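Local coordinates for beta-galactosidase (Trichoderma reesei, PDB 3OG2), which probably hydrolyses terminal non-reducing beta-D-galactose residues from beta-D-galactosides, as a glycoprotein of glycoside hydrolase family 35, at residues T27-S32 against G37-I42. Numbering follows the deposited sequence.
Sequences TWDEHS and GERVVI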
ATOM      1  N   THR A  27      23.168   2.597  13.690  1.00  8.59           N
ATOM      2  CA  THR A  27      23.673   3.884  14.073  1.00  7.65           C
ATOM      3  C   THR A  27      23.555   4.820  12.875  1.00  8.08           C
ATOM      4  O   THR A  27      23.034   4.410  11.805  1.00  9.49           O
ATOM      5  CB  THR A  27      25.111   3.797  14.626  1.00  9.17           C
ATOM      6  OG1 THR A  27      26.001   3.245  13.619  1.00 10.98           O
ATOM      7  CG2 THR A  27      25.206   2.946  15.880  1.00 10.91           C
ATOM      8  N   TRP A  28      24.010   6.061  12.989  1.00  8.38           N
ATOM      9  CA  TRP A  28      23.794   7.000  11.885  1.00  8.13           C
ATOM     10  C   TRP A  28      24.849   8.108  11.995  1.00  8.54           C
ATOM     11  O   TRP A  28      25.368   8.351  13.085  1.00  9.71           O
ATOM     12  CB  TRP A  28      22.358   7.608  11.856  1.00  9.11           C
ATOM     13  CG  TRP A  28      22.144   8.488  13.075  1.00  8.87           C
ATOM     14  CD1 TRP A  28      22.415   9.830  13.187  1.00  9.98           C
ATOM     15  CD2 TRP A  28      21.638   8.041  14.345  1.00  8.70           C
ATOM     16  NE1 TRP A  28      22.137  10.272  14.434  1.00  9.53           N
ATOM     17  CE2 TRP A  28      21.650   9.203  15.167  1.00  8.76           C
ATOM     18  CE3 TRP A  28      21.180   6.822  14.887  1.00  8.88           C
ATOM     19  CZ2 TRP A  28      21.223   9.172  16.477  1.00 10.28           C
ATOM     20  CZ3 TRP A  28      20.781   6.846  16.206  1.00 10.67           C
ATOM     21  CH2 TRP A  28      20.800   7.991  16.995  1.00 10.84           C
ATOM     22  N   ASP A  29      25.030   8.822  10.890  1.00  8.85           N
ATOM     23  CA  ASP A  29      25.667  10.123  10.957  1.00  9.40           C
ATOM     24  C   ASP A  29      25.039  11.051   9.938  1.00  8.96           C
ATOM     25  O   ASP A  29      23.863  10.819   9.516  1.00 10.30           O
ATOM     26  CB  ASP A  29      27.179   9.917  10.793  1.00  9.83           C
ATOM     27  CG  ASP A  29      27.637   9.482   9.425  1.00  9.78           C
ATOM     28  OD1 ASP A  29      26.806   9.360   8.468  1.00 10.23           O
ATOM     29  OD2 ASP A  29      28.852   9.242   9.243  1.00 11.67           O
ATOM     30  N   GLU A  30      25.712  12.107   9.536  1.00  9.06           N
ATOM     31  CA  GLU A  30      25.098  13.080   8.637  1.00  9.69           C
ATOM     32  C   GLU A  30      24.740  12.437   7.308  1.00  9.66           C
ATOM     33  O   GLU A  30      23.860  13.006   6.640  1.00 11.21           O
ATOM     34  CB  GLU A  30      26.046  14.255   8.362  1.00 10.85           C
ATOM     35  CG  GLU A  30      26.501  15.038   9.537  1.00 17.47           C
ATOM     36  CD  GLU A  30      27.761  14.520  10.201  1.00 23.08           C
ATOM     37  OE1 GLU A  30      28.149  13.329  10.186  1.00 19.63           O
ATOM     38  OE2 GLU A  30      28.387  15.405  10.817  1.00 40.47           O
ATOM     39  N   HIS A  31      25.437  11.353   6.933  1.00  9.32           N
ATOM     40  CA  HIS A  31      25.265  10.834   5.558  1.00  9.69           C
ATOM     41  C   HIS A  31      24.319   9.675   5.421  1.00  9.19           C
ATOM     42  O   HIS A  31      23.616   9.563   4.427  1.00 12.75           O
ATOM     43  CB  HIS A  31      26.632  10.404   4.992  1.00 12.96           C
ATOM     44  CG  HIS A  31      27.665  11.474   5.141  1.00 14.58           C
ATOM     45  ND1 HIS A  31      27.536  12.685   4.550  1.00 20.55           N
ATOM     46  CD2 HIS A  31      28.822  11.459   5.845  1.00 21.83           C
ATOM     47  CE1 HIS A  31      28.620  13.420   4.859  1.00 28.71           C
ATOM     48  NE2 HIS A  31      29.406  12.682   5.652  1.00 25.65           N
ATOM     49  N   SER A  32      24.306   8.780   6.428  1.00  8.95           N
ATOM     50  CA  SER A  32      23.514   7.536   6.276  1.00  8.63           C
ATOM     51  C   SER A  32      23.333   6.862   7.607  1.00  7.51           C
ATOM     52  O   SER A  32      24.026   7.126   8.601  1.00  9.09           O
ATOM     53  CB  SER A  32      24.192   6.567   5.293  1.00  9.36           C
ATOM     54  OG  SER A  32      25.359   5.980   5.865  1.00 10.20           O
ATOM     55  N   GLY A  37      27.537  -1.737  11.230  1.00 13.01           N
ATOM     56  CA  GLY A  37      28.793  -1.066  10.901  1.00 15.00           C
ATOM     57  C   GLY A  37      28.914  -0.758   9.424  1.00 14.22           C
ATOM     58  O   GLY A  37      29.953  -0.152   9.055  1.00 14.89           O
ATOM     59  N   GLU A  38      27.950  -1.087   8.590  1.00 10.67           N
ATOM     60  CA  GLU A  38      28.025  -0.898   7.159  1.00 10.38           C
ATOM     61  C   GLU A  38      27.142   0.281   6.776  1.00 10.02           C
ATOM     62  O   GLU A  38      25.944   0.255   7.112  1.00 10.32           O
ATOM     63  CB  GLU A  38      27.504  -2.172   6.437  1.00 12.53           C
ATOM     64  CG  GLU A  38      27.549  -2.024   4.919  1.00 13.98           C
ATOM     65  CD  GLU A  38      26.880  -3.141   4.149  1.00 12.92           C
ATOM     66  OE1 GLU A  38      26.175  -4.001   4.714  1.00 14.78           O
ATOM     67  OE2 GLU A  38      27.101  -3.187   2.904  1.00 13.32           O
ATOM     68  N   ARG A  39      27.685   1.259   6.069  1.00  9.58           N
ATOM     69  CA  ARG A  39      26.816   2.310   5.529  1.00  9.64           C
ATOM     70  C   ARG A  39      25.839   1.713   4.529  1.00  9.41           C
ATOM     71  O   ARG A  39      26.244   0.846   3.721  1.00 11.08           O
ATOM     72  CB  ARG A  39      27.626   3.367   4.769  1.00 10.18           C
ATOM     73  CG  ARG A  39      28.427   4.301   5.682  1.00 11.37           C
ATOM     74  CD  ARG A  39      28.902   5.448   4.789  1.00 12.31           C
ATOM     75  NE  ARG A  39      29.683   6.413   5.579  1.00 12.51           N
ATOM     76  CZ  ARG A  39      29.180   7.357   6.361  1.00 11.11           C
ATOM     77  NH1 ARG A  39      27.829   7.473   6.504  1.00 11.06           N
ATOM     78  NH2 ARG A  39      30.026   8.163   6.998  1.00 13.54           N
ATOM     79  N   VAL A  40      24.612   2.200   4.514  1.00  8.71           N
ATOM     80  CA  VAL A  40      23.607   1.664   3.585  0.50  8.64           C
ATOM     81  C   VAL A  40      22.711   2.802   3.136  1.00  8.31           C
ATOM     82  O   VAL A  40      22.474   3.756   3.887  1.00 11.02           O
ATOM     83  CB  VAL A  40      22.853   0.510   4.243  0.50 10.29           C
ATOM     84  CG1 VAL A  40      22.164   0.941   5.558  0.50 13.26           C
ATOM     85  CG2 VAL A  40      21.807  -0.113   3.307  0.50 13.24           C
ATOM     86  N   VAL A  41      22.207   2.721   1.913  1.00  8.02           N
ATOM     87  CA  VAL A  41      21.089   3.522   1.466  1.00  8.42           C
ATOM     88  C   VAL A  41      19.854   2.711   1.822  1.00  7.97           C
ATOM     89  O   VAL A  41      19.685   1.595   1.262  1.00  8.88           O
ATOM     90  CB  VAL A  41      21.135   3.829  -0.037  1.00  9.68           C
ATOM     91  CG1 VAL A  41      19.836   4.550  -0.470  1.00 11.75           C
ATOM     92  CG2 VAL A  41      22.350   4.638  -0.400  1.00 12.87           C
ATOM     93  N   ILE A  42      19.018   3.177   2.738  1.00  7.75           N
ATOM     94  CA  ILE A  42      17.753   2.484   3.036  1.00  7.57           C
ATOM     95  C   ILE A  42      16.755   2.864   1.944  1.00  7.20           C
ATOM     96  O   ILE A  42      16.417   4.045   1.757  1.00  8.07           O
ATOM     97  CB  ILE A  42      17.237   2.884   4.420  1.00  7.36           C
ATOM     98  CG1 ILE A  42      18.186   2.405   5.527  1.00  8.84           C
ATOM     99  CG2 ILE A  42      15.796   2.411   4.608  1.00  8.53           C
ATOM    100  CD1 ILE A  42      18.276   0.880   5.589  1.00  9.21           C
TER
HETATM  101  O   HOH W   1      26.042   0.301  13.083  1.00 15.07           O
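With Asp29 CG set between its own backbone N and carbonyl carbon (chi1 69°), and Arg39 CG anti to its carbonyl carbon on a chain extended from CG to NE, the carboxylate and guanidinium meet end-on. They join the Asx turn after strand 26-28 to the start of strand 38-47, a strand of the TIM barrel; strand 33-35 lies between, antiparallel to both. The salt bridge uses two nitrogens. Arg39 NH1 reaches Asp29 OD1 at 2.9 Å, nearly straight at 170°. Arg39 NH2 meets the syn lone pair of Asp29 OD2 at 2.8 Å with a more bent bond. The fit is not coplanar, since the two planes stand 37° apart. Asp29 OD1 also accepts from the backbone N of His31 (2.9 Å), which closes the Asx turn from above the carboxylate plane, and from Ser32 N at 3.3 Å, so three donors converge on OD1, and with Arg39 NH2 on OD2 four bonds hold the carboxylate. Replacing Asp29 by an alanine would probably leave the Arg39 guanidinium without its salt-bridge partner and the backbone N atoms of His31 and Ser32 without the oxygen that gathers them. The His31 ring presents its edge to Arg39, CD2 lying 3.7 Å from NH2, and Ile376 of helix 374-377 touches both His31 and Ser32. Arg39 NH1 makes a second bond, to Ser32 OG at 3.0 Å, with that oxygen close to the guanidinium plane.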